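Long-range contacts in pollen receptor-like kinase 3 (Arabidopsis thaliana, PDB 5WLS), which is a leucine-rich-repeat receptor-like protein kinase of pollen whose extracellular domain resembles SERK co-receptors and probably takes part in signal perception at the cell surface: residues A[45-50]-A[70-75]; A[57-62]-A[86-91]; A[95-100]-A[120-125]; A[138-143]-A[162-167]. All blocks are in the same frame, centred on the assembly; numbering follows the deposited sequence.

How the contacts relate
Contacts 1, 3 and 4 each pair equivalent pieces of successive repeats along the parallel part of one sheet, whereas contact 2 joins the short helix 59-63 to the loop before strand 93-95. Contact 2 is buried and almost wholly apolar; its Leu-62 and Leu-88 pack on Ile-71 of contact 1, so the two share one core. Contact 3 is also buried but polar, built largely from the asparagine-rich loops that follow the strands. Contacts 1 and 4 are partly buried, with leucine, isoleucine or valine inward and charged or ring side chains outward. Contacts 1 and 3 meet where Asp-74 binds Ser-97, and they share a glycan; contact 4, farther along, touches contact 3 through Phe-120 and Glu-142.

Contact 1 (A[45-50]-A[70-75]); sequences GIHVTR and TIRLDN. With NAG (2-acetamido-2-deoxy-beta-D-glucopyranose), chain C.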
loop_
_atom_site.group_PDB
_atom_site.type_symbol
_atom_site.label_atom_id
_atom_site.label_comp_id
_atom_site.label_asym_id
_atom_site.label_seq_id
_atom_site.Cartn_x
_atom_site.Cartn_y
_atom_site.Cartn_z
ATOM N N GLY A 45 -4.833 11.663 7.936
ATOM C CA GLY A 45 -5.018 10.885 6.725
ATOM C C GLY A 45 -5.144 11.781 5.515
ATOM O O GLY A 45 -5.581 12.931 5.613
ATOM N N ILE A 46 -4.749 11.244 4.364
ATOM C CA ILE A 46 -4.940 11.892 3.072
ATOM C C ILE A 46 -5.712 10.928 2.185
ATOM O O ILE A 46 -5.297 9.778 2.002
ATOM C CB ILE A 46 -3.604 12.290 2.418
ATOM C CG1 ILE A 46 -2.911 13.385 3.231
ATOM C CG2 ILE A 46 -3.826 12.743 0.982
ATOM C CD1 ILE A 46 -1.505 13.702 2.758
ATOM N N HIS A 47 -6.836 11.393 1.645
ATOM C CA HIS A 47 -7.756 10.554 0.877
ATOM C C HIS A 47 -8.145 11.311 -0.390
ATOM O O HIS A 47 -9.183 11.974 -0.428
ATOM C CB HIS A 47 -8.973 10.192 1.735
ATOM C CG HIS A 47 -9.936 9.254 1.075
ATOM N ND1 HIS A 47 -11.040 8.750 1.727
ATOM C CD2 HIS A 47 -9.974 8.742 -0.179
ATOM C CE1 HIS A 47 -11.711 7.959 0.909
ATOM N NE2 HIS A 47 -11.087 7.941 -0.255
ATOM N N VAL A 48 -7.325 11.202 -1.433
ATOM C CA VAL A 48 -7.606 11.845 -2.712
ATOM C C VAL A 48 -7.535 10.790 -3.810
ATOM O O VAL A 48 -6.526 10.087 -3.944
ATOM C CB VAL A 48 -6.653 13.020 -3.000
ATOM C CG1 VAL A 48 -6.956 14.173 -2.061
ATOM C CG2 VAL A 48 -5.207 12.610 -2.839
ATOM N N THR A 49 -8.616 10.669 -4.580
ATOM C CA THR A 49 -8.759 9.610 -5.570
ATOM C C THR A 49 -9.377 10.170 -6.843
ATOM O O THR A 49 -10.138 11.141 -6.808
ATOM C CB THR A 49 -9.632 8.455 -5.050
ATOM O OG1 THR A 49 -10.911 8.961 -4.651
ATOM C CG2 THR A 49 -8.968 7.762 -3.871
ATOM N N ARG A 50 -9.038 9.540 -7.971
ATOM C CA ARG A 50 -9.633 9.852 -9.274
ATOM C C ARG A 50 -9.412 11.314 -9.652
ATOM O O ARG A 50 -10.315 11.992 -10.147
ATOM C CB ARG A 50 -11.123 9.513 -9.294
ATOM C CG ARG A 50 -11.453 8.110 -8.824
ATOM C CD ARG A 50 -12.892 7.752 -9.143
ATOM N NE ARG A 50 -13.309 6.525 -8.475
ATOM C CZ ARG A 50 -13.235 5.308 -9.000
ATOM N NH1 ARG A 50 -12.759 5.131 -10.225
ATOM N NH2 ARG A 50 -13.645 4.263 -8.294
ATOM N N THR A 70 -2.829 7.457 7.671
ATOM C CA THR A 70 -3.459 6.768 6.553
ATOM C C THR A 70 -3.259 7.554 5.269
ATOM O O THR A 70 -3.466 8.772 5.236
ATOM C CB THR A 70 -4.959 6.543 6.801
ATOM O OG1 THR A 70 -5.597 7.795 7.077
ATOM C CG2 THR A 70 -5.176 5.599 7.976
ATOM N N ILE A 71 -2.861 6.843 4.217
ATOM C CA ILE A 71 -2.726 7.395 2.876
ATOM C C ILE A 71 -3.548 6.531 1.931
ATOM O O ILE A 71 -3.394 5.304 1.915
ATOM C CB ILE A 71 -1.254 7.443 2.420
ATOM C CG1 ILE A 71 -0.477 8.486 3.226
ATOM C CG2 ILE A 71 -1.163 7.735 0.925
ATOM C CD1 ILE A 71 1.026 8.375 3.082
ATOM N N ARG A 72 -4.420 7.169 1.148
ATOM C CA ARG A 72 -5.269 6.473 0.181
ATOM C C ARG A 72 -5.297 7.306 -1.098
ATOM O O ARG A 72 -5.961 8.346 -1.162
ATOM C CB ARG A 72 -6.668 6.232 0.737
ATOM C CG ARG A 72 -7.714 5.888 -0.315
ATOM C CD ARG A 72 -9.058 5.562 0.318
ATOM N NE ARG A 72 -9.800 4.569 -0.453
ATOM C CZ ARG A 72 -10.894 3.950 -0.021
ATOM N NH1 ARG A 72 -11.373 4.221 1.184
ATOM N NH2 ARG A 72 -11.511 3.065 -0.791
ATOM N N LEU A 73 -4.569 6.846 -2.108
ATOM C CA LEU A 73 -4.405 7.544 -3.378
ATOM C C LEU A 73 -4.935 6.697 -4.526
ATOM O O LEU A 73 -4.326 6.620 -5.595
ATOM C CB LEU A 73 -2.942 7.904 -3.606
ATOM C CG LEU A 73 -2.290 8.723 -2.491
ATOM C CD1 LEU A 73 -0.795 8.786 -2.660
ATOM C CD2 LEU A 73 -2.865 10.116 -2.496
ATOM N N ASP A 74 -6.084 6.056 -4.309
ATOM C CA ASP A 74 -6.598 5.083 -5.266
ATOM C C ASP A 74 -6.958 5.715 -6.606
ATOM O O ASP A 74 -7.338 6.884 -6.693
ATOM C CB ASP A 74 -7.835 4.388 -4.693
ATOM C CG ASP A 74 -7.518 3.541 -3.473
ATOM O OD1 ASP A 74 -6.367 3.068 -3.359
ATOM O OD2 ASP A 74 -8.419 3.341 -2.624
ATOM N N ASN A 75 -6.794 4.924 -7.659
ATOM C CA ASN A 75 -7.226 5.250 -9.020
ATOM C C ASN A 75 -6.719 6.626 -9.479
ATOM O O ASN A 75 -7.479 7.576 -9.685
ATOM C CB ASN A 75 -8.757 5.130 -9.168
ATOM C CG ASN A 75 -9.271 3.780 -8.731
ATOM O OD1 ASN A 75 -9.001 2.772 -9.379
ATOM N ND2 ASN A 75 -10.040 3.752 -7.648
HETATM C C1 NAG C . -9.423 -1.157 -9.869
HETATM C C2 NAG C . -10.558 -0.796 -8.925
HETATM C C3 NAG C . -11.725 -1.760 -9.096
HETATM C C4 NAG C . -12.261 -1.745 -10.520
HETATM C C5 NAG C . -11.071 -1.936 -11.504
HETATM C C6 NAG C . -11.437 -1.584 -12.939
HETATM C C7 NAG C . -10.477 0.150 -6.667
HETATM C C8 NAG C . -9.985 0.024 -5.303
HETATM N N2 NAG C . -10.123 -0.810 -7.528
HETATM O O3 NAG C . -12.734 -1.460 -8.122
HETATM O O4 NAG C . -13.094 -2.893 -10.697
HETATM O O5 NAG C . -9.890 -1.172 -11.191
HETATM O O6 NAG C . -12.318 -0.464 -13.036
HETATM O O7 NAG C . -11.184 1.116 -7.028
HETATM O O HOH W 1 -6.831 7.962 4.209
#
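Arg-72 runs beside His-47, and its atoms meet the neighbouring strand one after another. CB lies 4.0 Å from Ile-46 O. CG, anti to the backbone N (chi1 163°), approaches the ring at His-47 CD2, and CD then sits over one face of the imidazole in a CH-pi contact, 3.4 Å from the ring centroid. Beyond it NE and CZ run on past His-47 NE2 before NH1 comes near His-47 CE1, and NE makes a salt bridge to Asp-74 OD2 at 2.9 Å. A long aliphatic chain ending in a charge suits both tasks. Tyr-36 OH is hydrogen-bonded to His-47 ND1, and Ser-97 N binds Asp-74 OD1. Below this surface the inward side chains are branched and apolar: Val-48 CG2 touches Leu-73 CD2 at 3.4 Å. Farther on, the Arg-50 guanidinium stacks on the Asn-75 amide, whose ND2 donates to NAG O7 (2.9 Å). Backbone bonds such as Arg-72 N to Ile-46 O join two parallel strands, the arrangement of the inner sheet of a leucine-rich-repeat solenoid.

Contact 2 (A[57-62]-A[86-91]); sequences INIEDL and FKLPGL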
loop_
_atom_site.group_PDB
_atom_site.type_symbol
_atom_site.label_atom_id
_atom_site.label_comp_id
_atom_site.label_asym_id
_atom_site.label_seq_id
_atom_site.Cartn_x
_atom_site.Cartn_y
_atom_site.Cartn_z
ATOM N N ILE A 57 5.269 11.606 -5.796
ATOM C CA ILE A 57 5.111 11.852 -4.369
ATOM C C ILE A 57 6.474 12.181 -3.778
ATOM O O ILE A 57 7.456 11.467 -4.015
ATOM C CB ILE A 57 4.482 10.633 -3.678
ATOM C CG1 ILE A 57 3.023 10.483 -4.099
ATOM C CG2 ILE A 57 4.599 10.752 -2.166
ATOM C CD1 ILE A 57 2.467 9.126 -3.798
ATOM N N ASN A 58 6.541 13.268 -3.016
ATOM C CA ASN A 58 7.743 13.642 -2.275
ATOM C C ASN A 58 7.446 13.393 -0.801
ATOM O O ASN A 58 6.765 14.189 -0.149
ATOM C CB ASN A 58 8.138 15.091 -2.542
ATOM C CG ASN A 58 9.533 15.410 -2.045
ATOM O OD1 ASN A 58 10.185 14.578 -1.415
ATOM N ND2 ASN A 58 10.004 16.616 -2.339
ATOM N N ILE A 59 7.970 12.281 -0.281
ATOM C CA ILE A 59 7.600 11.821 1.050
ATOM C C ILE A 59 8.207 12.688 2.150
ATOM O O ILE A 59 7.705 12.690 3.279
ATOM C CB ILE A 59 7.968 10.327 1.153
ATOM C CG1 ILE A 59 6.835 9.505 0.539
ATOM C CG2 ILE A 59 8.238 9.881 2.586
ATOM C CD1 ILE A 59 7.104 8.048 0.477
ATOM N N GLU A 60 9.240 13.476 1.840
ATOM C CA GLU A 60 9.752 14.413 2.835
ATOM C C GLU A 60 8.694 15.438 3.224
ATOM O O GLU A 60 8.670 15.903 4.369
ATOM C CB GLU A 60 11.006 15.116 2.312
ATOM C CG GLU A 60 12.180 14.188 2.032
ATOM C CD GLU A 60 12.724 13.530 3.288
ATOM O OE1 GLU A 60 12.639 14.144 4.372
ATOM O OE2 GLU A 60 13.243 12.397 3.187
ATOM N N ASP A 61 7.808 15.797 2.290
ATOM C CA ASP A 61 6.663 16.635 2.636
ATOM C C ASP A 61 5.742 15.929 3.625
ATOM O O ASP A 61 5.274 16.538 4.594
ATOM C CB ASP A 61 5.891 17.024 1.374
ATOM C CG ASP A 61 6.698 17.912 0.448
ATOM O OD1 ASP A 61 7.583 18.641 0.941
ATOM O OD2 ASP A 61 6.440 17.887 -0.773
ATOM N N LEU A 62 5.471 14.640 3.400
ATOM C CA LEU A 62 4.558 13.915 4.277
ATOM C C LEU A 62 5.182 13.593 5.628
ATOM O O LEU A 62 4.448 13.317 6.583
ATOM C CB LEU A 62 4.089 12.619 3.610
ATOM C CG LEU A 62 3.436 12.678 2.226
ATOM C CD1 LEU A 62 3.062 11.274 1.767
ATOM C CD2 LEU A 62 2.219 13.592 2.219
ATOM N N PHE A 86 8.230 3.804 3.898
ATOM C CA PHE A 86 8.778 3.383 5.181
ATOM C C PHE A 86 9.361 4.533 5.991
ATOM O O PHE A 86 9.682 4.338 7.168
ATOM C CB PHE A 86 9.852 2.314 4.966
ATOM C CG PHE A 86 10.922 2.713 3.991
ATOM C CD1 PHE A 86 10.829 2.354 2.658
ATOM C CD2 PHE A 86 12.027 3.439 4.411
ATOM C CE1 PHE A 86 11.814 2.713 1.759
ATOM C CE2 PHE A 86 13.012 3.804 3.515
ATOM C CZ PHE A 86 12.908 3.440 2.189
ATOM N N LYS A 87 9.512 5.714 5.397
ATOM C CA LYS A 87 9.974 6.888 6.121
ATOM C C LYS A 87 8.888 7.522 6.979
ATOM O O LYS A 87 9.184 8.437 7.753
ATOM C CB LYS A 87 10.535 7.902 5.129
ATOM C CG LYS A 87 11.902 7.534 4.576
ATOM C CD LYS A 87 12.087 8.151 3.203
ATOM C CE LYS A 87 13.534 8.534 2.908
ATOM N NZ LYS A 87 14.565 7.531 3.290
ATOM N N LEU A 88 7.650 7.052 6.872
ATOM C CA LEU A 88 6.576 7.536 7.720
ATOM C C LEU A 88 6.346 6.529 8.834
ATOM O O LEU A 88 5.776 5.457 8.578
ATOM C CB LEU A 88 5.306 7.744 6.902
ATOM C CG LEU A 88 5.597 8.484 5.595
ATOM C CD1 LEU A 88 4.440 8.408 4.608
ATOM C CD2 LEU A 88 5.949 9.928 5.902
ATOM N N PRO A 89 6.756 6.818 10.071
ATOM C CA PRO A 89 6.832 5.761 11.094
ATOM C C PRO A 89 5.496 5.277 11.649
ATOM O O PRO A 89 5.372 4.103 12.010
ATOM C CB PRO A 89 7.684 6.414 12.192
ATOM C CG PRO A 89 7.449 7.887 12.033
ATOM C CD PRO A 89 7.277 8.112 10.555
ATOM N N GLY A 90 4.493 6.144 11.717
ATOM C CA GLY A 90 3.209 5.756 12.269
ATOM C C GLY A 90 2.193 5.336 11.231
ATOM O O GLY A 90 0.995 5.316 11.519
ATOM N N LEU A 91 2.638 5.008 10.023
ATOM C CA LEU A 91 1.681 4.719 8.966
ATOM C C LEU A 91 0.982 3.399 9.254
ATOM O O LEU A 91 1.629 2.393 9.564
ATOM C CB LEU A 91 2.383 4.669 7.609
ATOM C CG LEU A 91 1.459 4.698 6.393
ATOM C CD1 LEU A 91 0.984 6.115 6.140
ATOM C CD2 LEU A 91 2.190 4.186 5.163
#
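Leu-88, in the loop before strand 93-95, reaches Ile-59 and Leu-62 on the short helix 59-63, in the hydrophobic core of the leucine-rich-repeat solenoid. Between the branched side chains, Leu-88 CD2 does the touching: it lies 4.0 Å from Ile-59 CG2 and at the same distance from Leu-62 CB. Branched aliphatic residues suit this place because they present methyls without any polar group that would need a partner. Leu-62 and Leu-88 both also pack on Ile-71 of strand 70-72, which ties helix, loop and sheet together, while Pro-83 and Pro-84 touch Ile-59.

Nearer the surface, Lys-87 contributes its chain instead. Its CB rests on the methyl Ile-59 CG2, which is anti to its own backbone N. Charge plays a looser part: Glu-60 and Lys-87 bear opposite charges, but OE2 of Glu-60 stays 5.0 Å from NZ of Lys-87, and OE2 comes nearest to the methylene Lys-87 CE, at 3.9 Å.

Contact 3 (A[95-100]-A[120-125]); sequences LLSNNS and FLDNNR. With NAG (2-acetamido-2-deoxy-beta-D-glucopyranose), chain C.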
loop_
_atom_site.group_PDB
_atom_site.type_symbol
_atom_site.label_atom_id
_atom_site.label_comp_id
_atom_site.label_asym_id
_atom_site.label_seq_id
_atom_site.Cartn_x
_atom_site.Cartn_y
_atom_site.Cartn_z
ATOM N N LEU A 95 -2.954 2.646 0.899
ATOM C CA LEU A 95 -3.892 2.254 -0.143
ATOM C C LEU A 95 -3.516 2.980 -1.427
ATOM O O LEU A 95 -3.715 4.194 -1.549
ATOM C CB LEU A 95 -5.326 2.569 0.269
ATOM C CG LEU A 95 -6.094 1.453 0.983
ATOM C CD1 LEU A 95 -5.351 0.943 2.209
ATOM C CD2 LEU A 95 -7.483 1.935 1.360
ATOM N N LEU A 96 -2.992 2.228 -2.390
ATOM C CA LEU A 96 -2.568 2.767 -3.676
ATOM C C LEU A 96 -3.193 1.991 -4.841
ATOM O O LEU A 96 -2.544 1.800 -5.850
ATOM C CB LEU A 96 -1.033 2.765 -3.783
ATOM C CG LEU A 96 -0.265 3.542 -2.706
ATOM C CD1 LEU A 96 1.226 3.303 -2.838
ATOM C CD2 LEU A 96 -0.588 5.030 -2.794
ATOM N N SER A 97 -4.432 1.513 -4.695
ATOM C CA SER A 97 -5.136 0.737 -5.715
ATOM C C SER A 97 -5.177 1.414 -7.077
ATOM O O SER A 97 -5.204 2.648 -7.198
ATOM C CB SER A 97 -6.557 0.472 -5.249
ATOM O OG SER A 97 -6.626 -0.555 -4.271
ATOM N N ASN A 98 -5.043 0.579 -8.098
ATOM C CA ASN A 98 -5.112 0.972 -9.508
ATOM C C ASN A 98 -4.259 2.247 -9.773
ATOM O O ASN A 98 -4.768 3.346 -10.036
ATOM C CB ASN A 98 -6.556 1.268 -9.960
ATOM C CG ASN A 98 -7.584 0.442 -9.359
ATOM O OD1 ASN A 98 -7.784 0.604 -8.205
ATOM N ND2 ASN A 98 -8.339 -0.256 -10.144
ATOM N N ASN A 99 -2.946 2.145 -9.552
ATOM C CA ASN A 99 -2.015 3.184 -9.994
ATOM C C ASN A 99 -1.041 2.493 -10.937
ATOM O O ASN A 99 -1.251 1.338 -11.315
ATOM C CB ASN A 99 -1.303 3.889 -8.828
ATOM C CG ASN A 99 -2.113 5.045 -8.214
ATOM O OD1 ASN A 99 -2.327 6.098 -8.838
ATOM N ND2 ASN A 99 -2.616 4.816 -7.016
ATOM N N SER A 100 0.009 3.191 -11.362
ATOM C CA SER A 100 0.936 2.601 -12.329
ATOM C C SER A 100 2.364 2.549 -11.790
ATOM O O SER A 100 3.336 2.708 -12.535
ATOM C CB SER A 100 0.893 3.340 -13.666
ATOM O OG SER A 100 -0.383 3.203 -14.266
ATOM N N PHE A 120 -2.642 -2.065 0.316
ATOM C CA PHE A 120 -3.318 -2.355 -0.943
ATOM C C PHE A 120 -2.450 -1.792 -2.065
ATOM O O PHE A 120 -2.361 -0.572 -2.236
ATOM C CB PHE A 120 -4.724 -1.753 -0.978
ATOM C CG PHE A 120 -5.703 -2.396 -0.020
ATOM C CD1 PHE A 120 -7.002 -2.660 -0.418
ATOM C CD2 PHE A 120 -5.336 -2.713 1.278
ATOM C CE1 PHE A 120 -7.906 -3.240 0.456
ATOM C CE2 PHE A 120 -6.230 -3.295 2.152
ATOM C CZ PHE A 120 -7.519 -3.558 1.740
ATOM N N LEU A 121 -1.810 -2.682 -2.828
ATOM C CA LEU A 121 -0.980 -2.294 -3.965
ATOM C C LEU A 121 -1.509 -2.883 -5.266
ATOM O O LEU A 121 -0.777 -2.949 -6.258
ATOM C CB LEU A 121 0.472 -2.717 -3.741
ATOM C CG LEU A 121 1.148 -2.174 -2.482
ATOM C CD1 LEU A 121 2.606 -2.610 -2.411
ATOM C CD2 LEU A 121 1.030 -0.657 -2.421
ATOM N N ASP A 122 -2.763 -3.325 -5.267
ATOM C CA ASP A 122 -3.301 -4.080 -6.386
ATOM C C ASP A 122 -3.323 -3.254 -7.667
ATOM O O ASP A 122 -3.502 -2.034 -7.649
ATOM C CB ASP A 122 -4.720 -4.559 -6.072
ATOM C CG ASP A 122 -5.629 -3.434 -5.613
ATOM O OD1 ASP A 122 -5.168 -2.566 -4.841
ATOM O OD2 ASP A 122 -6.801 -3.406 -6.042
ATOM N N ASN A 123 -3.123 -3.950 -8.787
ATOM C CA ASN A 123 -3.322 -3.405 -10.130
ATOM C C ASN A 123 -2.380 -2.242 -10.437
ATOM O O ASN A 123 -2.737 -1.298 -11.147
ATOM C CB ASN A 123 -4.780 -2.998 -10.344
ATOM C CG ASN A 123 -5.716 -4.184 -10.301
ATOM O OD1 ASN A 123 -5.540 -5.156 -11.035
ATOM N ND2 ASN A 123 -6.718 -4.116 -9.430
ATOM N N ASN A 124 -1.162 -2.309 -9.908
ATOM C CA ASN A 124 -0.093 -1.469 -10.428
ATOM C C ASN A 124 0.707 -2.309 -11.412
ATOM O O ASN A 124 0.170 -3.267 -11.979
ATOM C CB ASN A 124 0.775 -0.917 -9.297
ATOM C CG ASN A 124 0.091 0.212 -8.544
ATOM O OD1 ASN A 124 0.564 1.347 -8.544
ATOM N ND2 ASN A 124 -1.038 -0.094 -7.914
ATOM N N ARG A 125 1.974 -1.980 -11.634
ATOM C CA ARG A 125 2.837 -2.814 -12.463
ATOM C C ARG A 125 4.130 -3.131 -11.728
ATOM O O ARG A 125 5.225 -3.076 -12.294
ATOM C CB ARG A 125 3.102 -2.161 -13.817
ATOM C CG ARG A 125 1.830 -1.922 -14.627
ATOM C CD ARG A 125 1.349 -3.209 -15.298
ATOM N NE ARG A 125 0.145 -3.009 -16.103
ATOM C CZ ARG A 125 0.140 -2.811 -17.417
ATOM N NH1 ARG A 125 1.282 -2.776 -18.090
ATOM N NH2 ARG A 125 -1.008 -2.640 -18.062
HETATM C C1 NAG C . -9.423 -1.157 -9.869
HETATM C C2 NAG C . -10.558 -0.796 -8.925
HETATM C C3 NAG C . -11.725 -1.760 -9.096
HETATM C C4 NAG C . -12.261 -1.745 -10.520
HETATM C C5 NAG C . -11.071 -1.936 -11.504
HETATM C C6 NAG C . -11.437 -1.584 -12.939
HETATM C C7 NAG C . -10.477 0.150 -6.667
HETATM C C8 NAG C . -9.985 0.024 -5.303
HETATM N N2 NAG C . -10.123 -0.810 -7.528
HETATM O O3 NAG C . -12.734 -1.460 -8.122
HETATM O O4 NAG C . -13.094 -2.893 -10.697
HETATM O O5 NAG C . -9.890 -1.172 -11.191
HETATM O O6 NAG C . -12.318 -0.464 -13.036
HETATM O O7 NAG C . -11.184 1.116 -7.028
#
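Leu-96 O is gripped by two asparagine amides: Asn-124 ND2 reaches it across the contact at 3.2 Å, in a bond 164° at the hydrogen, and Asn-99 ND2 adds a weak bond from its own segment. Leu-96 O lies close to the amide plane of Asn-124, but the donor is tilted from the carbonyl plane. The other end of that amide, Asn-124 OD1, accepts from Phe-101 N; Asn-99 in turn reaches back to Leu-73 O. Asparagine suits the place because one side chain can donate and accept together, satisfying buried backbone groups where the strand has ended.

Ser-97 OG donates to Asp-122 OD1 at 2.5 Å, on the syn lone pair of that oxygen. Asp-122 CG lies between its backbone N and carbonyl carbon (chi1 52°), which turns CG toward Ser-97. Asn-98 N binds Asp-122 O at 3.1 Å. An alanine in place of Asp-122 would probably leave the Ser-97 hydroxyl without this acceptor and freer to turn. Leu-95 CD1 packs against Phe-120 CD2 at 3.8 Å, and inward Leu-96 CD1 meets Leu-121 CD2.

Asn-98 ND2 is joined covalently to NAG C1, in the Asn-Asn-Ser sequon of Asn-98 to Ser-100. The chemistry thus divides in two: amide and hydroxyl-carboxylate bonds satisfy buried polar groups between the repeats, while Asn-98 carries the N-linked sugar.

Contact 4 (A[138-143]-A[162-167]); sequences AGLEEL and KVLKSL
Glu-141 O takes two backbone donors from the next repeat, Lys-165 N at 2.9 Å and Ser-166 N at 3.3 Å, the first on a lone pair in the carbonyl plane. One bond farther on, Leu-143 N donates to Ser-166 O at 2.9 Å, and the two segments go on as parallel strands.

The charged groups gather beside the face that carries Glu-142 and Ser-166. Lys-165 NZ forms a salt bridge with Glu-142 OE1, including a weak hydrogen bond of 3.4 Å, and a long one with Glu-141 OE2 at 4.0 Å, so two acids share one ammonium. Lysine suits this place because its chain runs beside Glu-142, and its bend at chi4 (-87°) sets NZ near both carboxylates. An alanine in place of Glu-142 would probably leave the Lys-165 ammonium without its closer carboxylate, relying on the long pairing with Glu-141, and freer to move.

Apolar contacts fill the inward side. Leu-143 CD2 meets Leu-167 CD1 at 3.6 Å, the two side chains lying alongside each other, and Leu-140 CG comes to 4.2 Å from Leu-164 CD1. At the exposed end, Val-163 CG2 touches Ala-138 O and Leu-140 O, while its CB lies near Glu-141 CG.

In the sheet, strand 118-120 flanks strand 142-144, with Val-119 against Leu-140 and Leu-143; beyond strand 166-168 comes strand 189-191, which Lys-165 meets through its backbone at Glu-189.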
loop_
_atom_site.group_PDB
_atom_site.type_symbol
_atom_site.label_atom_id
_atom_site.label_comp_id
_atom_site.label_asym_id
_atom_site.label_seq_id
_atom_site.Cartn_x
_atom_site.Cartn_y
_atom_site.Cartn_z
ATOM N N ALA A 138 4.098 -8.602 11.936
ATOM C CA ALA A 138 3.193 -9.325 12.820
ATOM C C ALA A 138 1.803 -8.705 12.872
ATOM O O ALA A 138 0.836 -9.412 13.176
ATOM C CB ALA A 138 3.783 -9.399 14.230
ATOM N N GLY A 139 1.677 -7.413 12.585
ATOM C CA GLY A 139 0.410 -6.717 12.664
ATOM C C GLY A 139 -0.296 -6.492 11.345
ATOM O O GLY A 139 -1.302 -5.774 11.316
ATOM N N LEU A 140 0.185 -7.083 10.253
ATOM C CA LEU A 140 -0.441 -6.890 8.950
ATOM C C LEU A 140 -1.747 -7.672 8.908
ATOM O O LEU A 140 -1.758 -8.885 9.137
ATOM C CB LEU A 140 0.493 -7.354 7.836
ATOM C CG LEU A 140 -0.007 -7.179 6.400
ATOM C CD1 LEU A 140 -0.276 -5.710 6.086
ATOM C CD2 LEU A 140 0.955 -7.801 5.399
ATOM N N GLU A 141 -2.848 -6.985 8.622
ATOM C CA GLU A 141 -4.147 -7.641 8.584
ATOM C C GLU A 141 -4.685 -7.834 7.175
ATOM O O GLU A 141 -5.273 -8.882 6.885
ATOM C CB GLU A 141 -5.152 -6.847 9.425
ATOM C CG GLU A 141 -4.551 -6.369 10.741
ATOM C CD GLU A 141 -5.514 -5.566 11.586
ATOM O OE1 GLU A 141 -5.165 -5.262 12.747
ATOM O OE2 GLU A 141 -6.630 -5.270 11.110
ATOM N N GLU A 142 -4.477 -6.865 6.284
ATOM C CA GLU A 142 -5.016 -6.924 4.930
ATOM C C GLU A 142 -3.902 -6.603 3.942
ATOM O O GLU A 142 -3.346 -5.498 3.964
ATOM C CB GLU A 142 -6.179 -5.944 4.775
ATOM C CG GLU A 142 -7.356 -6.288 5.669
ATOM C CD GLU A 142 -8.271 -5.109 5.901
ATOM O OE1 GLU A 142 -8.393 -4.676 7.066
ATOM O OE2 GLU A 142 -8.865 -4.614 4.918
ATOM N N LEU A 143 -3.596 -7.559 3.063
ATOM C CA LEU A 143 -2.560 -7.382 2.049
ATOM C C LEU A 143 -3.143 -7.760 0.698
ATOM O O LEU A 143 -3.418 -8.936 0.442
ATOM C CB LEU A 143 -1.320 -8.215 2.367
ATOM C CG LEU A 143 -0.240 -8.181 1.284
ATOM C CD1 LEU A 143 0.297 -6.766 1.104
ATOM C CD2 LEU A 143 0.900 -9.142 1.601
ATOM N N LYS A 162 -0.914 -12.801 13.945
ATOM C CA LYS A 162 -2.146 -13.476 14.339
ATOM C C LYS A 162 -3.385 -12.719 13.869
ATOM O O LYS A 162 -4.488 -12.984 14.362
ATOM C CB LYS A 162 -2.203 -13.677 15.858
ATOM C CG LYS A 162 -1.305 -14.787 16.407
ATOM C CD LYS A 162 0.155 -14.375 16.518
ATOM C CE LYS A 162 0.918 -15.303 17.451
ATOM N NZ LYS A 162 1.316 -16.570 16.773
ATOM N N VAL A 163 -3.237 -11.786 12.928
ATOM C CA VAL A 163 -4.328 -10.872 12.597
ATOM C C VAL A 163 -4.617 -10.813 11.101
ATOM O O VAL A 163 -5.629 -10.236 10.685
ATOM C CB VAL A 163 -4.037 -9.461 13.136
ATOM C CG1 VAL A 163 -4.002 -9.466 14.656
ATOM C CG2 VAL A 163 -2.725 -8.945 12.573
ATOM N N LEU A 164 -3.736 -11.383 10.276
ATOM C CA LEU A 164 -3.959 -11.339 8.833
ATOM C C LEU A 164 -5.245 -12.071 8.471
ATOM O O LEU A 164 -5.330 -13.294 8.615
ATOM C CB LEU A 164 -2.778 -11.944 8.068
ATOM C CG LEU A 164 -2.901 -11.865 6.539
ATOM C CD1 LEU A 164 -2.478 -10.494 6.027
ATOM C CD2 LEU A 164 -2.110 -12.971 5.852
ATOM N N LYS A 165 -6.257 -11.336 8.008
ATOM C CA LYS A 165 -7.534 -11.937 7.651
ATOM C C LYS A 165 -7.832 -11.908 6.159
ATOM O O LYS A 165 -8.745 -12.615 5.720
ATOM C CB LYS A 165 -8.686 -11.246 8.402
ATOM C CG LYS A 165 -8.725 -9.730 8.272
ATOM C CD LYS A 165 -10.113 -9.205 8.624
ATOM C CE LYS A 165 -10.288 -7.743 8.243
ATOM N NZ LYS A 165 -9.824 -6.826 9.320
ATOM N N SER A 166 -7.093 -11.132 5.369
ATOM C CA SER A 166 -7.364 -11.034 3.938
ATOM C C SER A 166 -6.051 -10.875 3.189
ATOM O O SER A 166 -5.327 -9.894 3.396
ATOM C CB SER A 166 -8.303 -9.865 3.631
ATOM O OG SER A 166 -8.391 -9.644 2.235
ATOM N N LEU A 167 -5.761 -11.837 2.317
ATOM C CA LEU A 167 -4.565 -11.844 1.486
ATOM C C LEU A 167 -4.990 -12.137 0.057
ATOM O O LEU A 167 -5.616 -13.171 -0.207
ATOM C CB LEU A 167 -3.562 -12.894 1.969
ATOM C CG LEU A 167 -2.336 -13.080 1.075
ATOM C CD1 LEU A 167 -1.458 -11.841 1.138
ATOM C CD2 LEU A 167 -1.556 -14.334 1.435
#